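Local coordinates for putative enoyl-CoA hydratase/isomerase (Acinetobacter baumannii, PDB 3FDU) that probably acts on the double bond of enoyl-CoA thioesters, as a hydratase or isomerase of the crotonase family, at the interface of chains A and B. Numbering follows the deposited sequence. Chains: chain A/B, Putative enoyl-CoA hydratase/isomerase.

The interface of chains A and B. Residues chain A 152, 157, 160-161, 164-165; chain B 122-123, 214.
B:Met214, the last residue of helix 204-214, pushes its thioether into a groove of chain A and shows how one flexible apolar side chain can anchor a subunit contact. Its chain runs extended as far as the sulfur and then bends (chi3 67°), which turns the methyl CE toward helix 157-166. There B:Met214 CE lies 3.7 Å from A:Ala161 CA, and the small A:Ala161 side chain probably lets the methyl approach the helix backbone. B:Met214 CE also sits over one face of the A:Tyr157 ring, displaced toward the rim and 3.7 Å above the plane, while A:Val152 CG2 closes in from helix 147-155. The sulfur, B:Met214 SD, is 3.8 Å from A:Phe165 CE1 and is flanked as well by A:Leu164 CD1.

The polar part of the patch is carried by A:Tyr157. With CG anti to the backbone nitrogen (chi1 -174°), its ring is directed across the interface, which brings the phenol hydroxyl to B:Asp122. A:Tyr157 OH donates a 2.7 Å hydrogen bond to the carboxylate oxygen B:Asp122 OD1, arriving nearly in line with the C-O bond. B:Asp122 also packs against A:Phe165, with ring and carboxylate planes 58° apart.

Crotonase-family enzymes commonly assemble as trimers, and the deposited assembly has three copies, so this patch probably belongs to a genuine subunit interface. Within the aromatic contact, ring carbon A:Phe165 CE2 comes 3.6 Å from B:Asp122 CG, the carboxylate carbon.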
ATOM      1  N   VAL A 152       0.183   0.782   7.534  1.00 16.52           N
ATOM      2  CA  VAL A 152      -0.906   1.132   6.599  1.00 17.62           C
ATOM      3  C   VAL A 152      -0.354   1.228   5.159  1.00 18.49           C
ATOM      4  O   VAL A 152      -0.964   0.763   4.177  1.00 19.91           O
ATOM      5  CB  VAL A 152      -1.577   2.521   6.978  1.00 17.42           C
ATOM      6  CG1 VAL A 152      -2.467   3.044   5.819  1.00 19.68           C
ATOM      7  CG2 VAL A 152      -2.380   2.387   8.220  1.00 16.34           C
ATOM      8  N   TYR A 157      -4.648  -0.138   4.272  1.00 17.99           N
ATOM      9  CA  TYR A 157      -5.359   0.222   5.516  1.00 17.73           C
ATOM     10  C   TYR A 157      -6.147  -0.945   6.161  1.00 18.05           C
ATOM     11  O   TYR A 157      -6.002  -1.211   7.357  1.00 16.31           O
ATOM     12  CB  TYR A 157      -6.312   1.413   5.275  1.00 18.61           C
ATOM     13  CG  TYR A 157      -6.934   1.886   6.587  1.00 20.41           C
ATOM     14  CD1 TYR A 157      -6.372   2.934   7.314  1.00 22.48           C
ATOM     15  CD2 TYR A 157      -8.086   1.264   7.101  1.00 21.89           C
ATOM     16  CE1 TYR A 157      -6.950   3.353   8.517  1.00 25.84           C
ATOM     17  CE2 TYR A 157      -8.671   1.679   8.319  1.00 23.35           C
ATOM     18  CZ  TYR A 157      -8.084   2.719   9.008  1.00 25.91           C
ATOM     19  OH  TYR A 157      -8.633   3.133  10.199  1.00 28.78           O
ATOM     20  N   ALA A 160      -3.861  -3.542   7.813  1.00 16.68           N
ATOM     21  CA  ALA A 160      -3.143  -2.967   8.945  1.00 18.81           C
ATOM     22  C   ALA A 160      -4.129  -2.821  10.130  1.00 18.65           C
ATOM     23  O   ALA A 160      -3.781  -3.097  11.272  1.00 18.76           O
ATOM     24  CB  ALA A 160      -2.522  -1.581   8.571  1.00 17.65           C
ATOM     25  N   ALA A 161      -5.334  -2.341   9.854  1.00 19.00           N
ATOM     26  CA  ALA A 161      -6.318  -2.212  10.947  1.00 19.67           C
ATOM     27  C   ALA A 161      -6.655  -3.582  11.553  1.00 20.53           C
ATOM     28  O   ALA A 161      -6.775  -3.709  12.779  1.00 21.83           O
ATOM     29  CB  ALA A 161      -7.586  -1.487  10.450  1.00 20.31           C
ATOM     30  N   LEU A 164      -3.605  -4.574  13.771  1.00 17.80           N
ATOM     31  CA  LEU A 164      -3.435  -3.657  14.927  1.00 19.31           C
ATOM     32  C   LEU A 164      -4.650  -3.732  15.852  1.00 19.38           C
ATOM     33  O   LEU A 164      -4.477  -3.817  17.078  1.00 20.63           O
ATOM     34  CB  LEU A 164      -3.210  -2.212  14.459  1.00 18.40           C
ATOM     35  CG  LEU A 164      -1.811  -1.927  13.895  1.00 20.22           C
ATOM     36  CD1 LEU A 164      -1.666  -0.508  13.245  1.00 20.05           C
ATOM     37  CD2 LEU A 164      -0.789  -2.063  14.969  1.00 19.83           C
ATOM     38  N   PHE A 165      -5.868  -3.672  15.304  1.00 19.40           N
ATOM     39  CA  PHE A 165      -7.054  -3.608  16.210  1.00 19.80           C
ATOM     40  C   PHE A 165      -7.236  -4.958  16.943  1.00 21.44           C
ATOM     41  O   PHE A 165      -7.568  -4.987  18.125  1.00 21.00           O
ATOM     42  CB  PHE A 165      -8.360  -3.361  15.462  1.00 19.69           C
ATOM     43  CG  PHE A 165      -8.598  -1.929  14.973  1.00 23.29           C
ATOM     44  CD1 PHE A 165      -7.581  -0.974  14.937  1.00 22.67           C
ATOM     45  CD2 PHE A 165      -9.859  -1.584  14.494  1.00 19.34           C
ATOM     46  CE1 PHE A 165      -7.830   0.324  14.433  1.00 24.37           C
ATOM     47  CE2 PHE A 165     -10.119  -0.294  14.048  1.00 22.71           C
ATOM     48  CZ  PHE A 165      -9.093   0.656  14.001  1.00 20.56           C
TER
ATOM     49  N   ASP B 122     -13.140   0.031   8.835  1.00 20.77           N
ATOM     50  CA  ASP B 122     -11.824  -0.467   9.218  1.00 21.34           C
ATOM     51  C   ASP B 122     -11.603  -1.920   8.809  1.00 21.06           C
ATOM     52  O   ASP B 122     -10.466  -2.350   8.548  1.00 19.36           O
ATOM     53  CB  ASP B 122     -11.636  -0.317  10.719  1.00 21.27           C
ATOM     54  CG  ASP B 122     -11.797   1.129  11.177  1.00 23.50           C
ATOM     55  OD1 ASP B 122     -10.986   2.003  10.760  1.00 23.32           O
ATOM     56  OD2 ASP B 122     -12.752   1.409  11.940  1.00 26.22           O
ATOM     57  N   LEU B 123     -12.680  -2.688   8.830  1.00 20.46           N
ATOM     58  CA  LEU B 123     -12.632  -4.118   8.535  1.00 22.24           C
ATOM     59  C   LEU B 123     -13.863  -4.446   7.731  1.00 22.45           C
ATOM     60  O   LEU B 123     -14.942  -3.931   8.033  1.00 22.88           O
ATOM     61  CB  LEU B 123     -12.645  -4.947   9.810  1.00 21.99           C
ATOM     62  CG  LEU B 123     -11.522  -4.703  10.841  1.00 25.25           C
ATOM     63  CD1 LEU B 123     -11.818  -5.334  12.178  1.00 27.38           C
ATOM     64  CD2 LEU B 123     -10.278  -5.264  10.308  1.00 28.99           C
ATOM     65  N   MET B 214      -3.863   6.150  12.934  1.00 21.71           N
ATOM     66  CA  MET B 214      -3.964   5.603  11.566  1.00 22.03           C
ATOM     67  C   MET B 214      -4.646   6.631  10.654  1.00 23.39           C
ATOM     68  O   MET B 214      -4.300   6.777   9.471  1.00 23.38           O
ATOM     69  CB  MET B 214      -4.752   4.272  11.563  1.00 21.81           C
ATOM     70  CG  MET B 214      -3.996   3.127  12.311  1.00 20.90           C
ATOM     71  SD  MET B 214      -4.901   1.559  12.379  1.00 16.38           S
ATOM     72  CE  MET B 214      -4.876   1.147  10.663  1.00 18.12           C
TER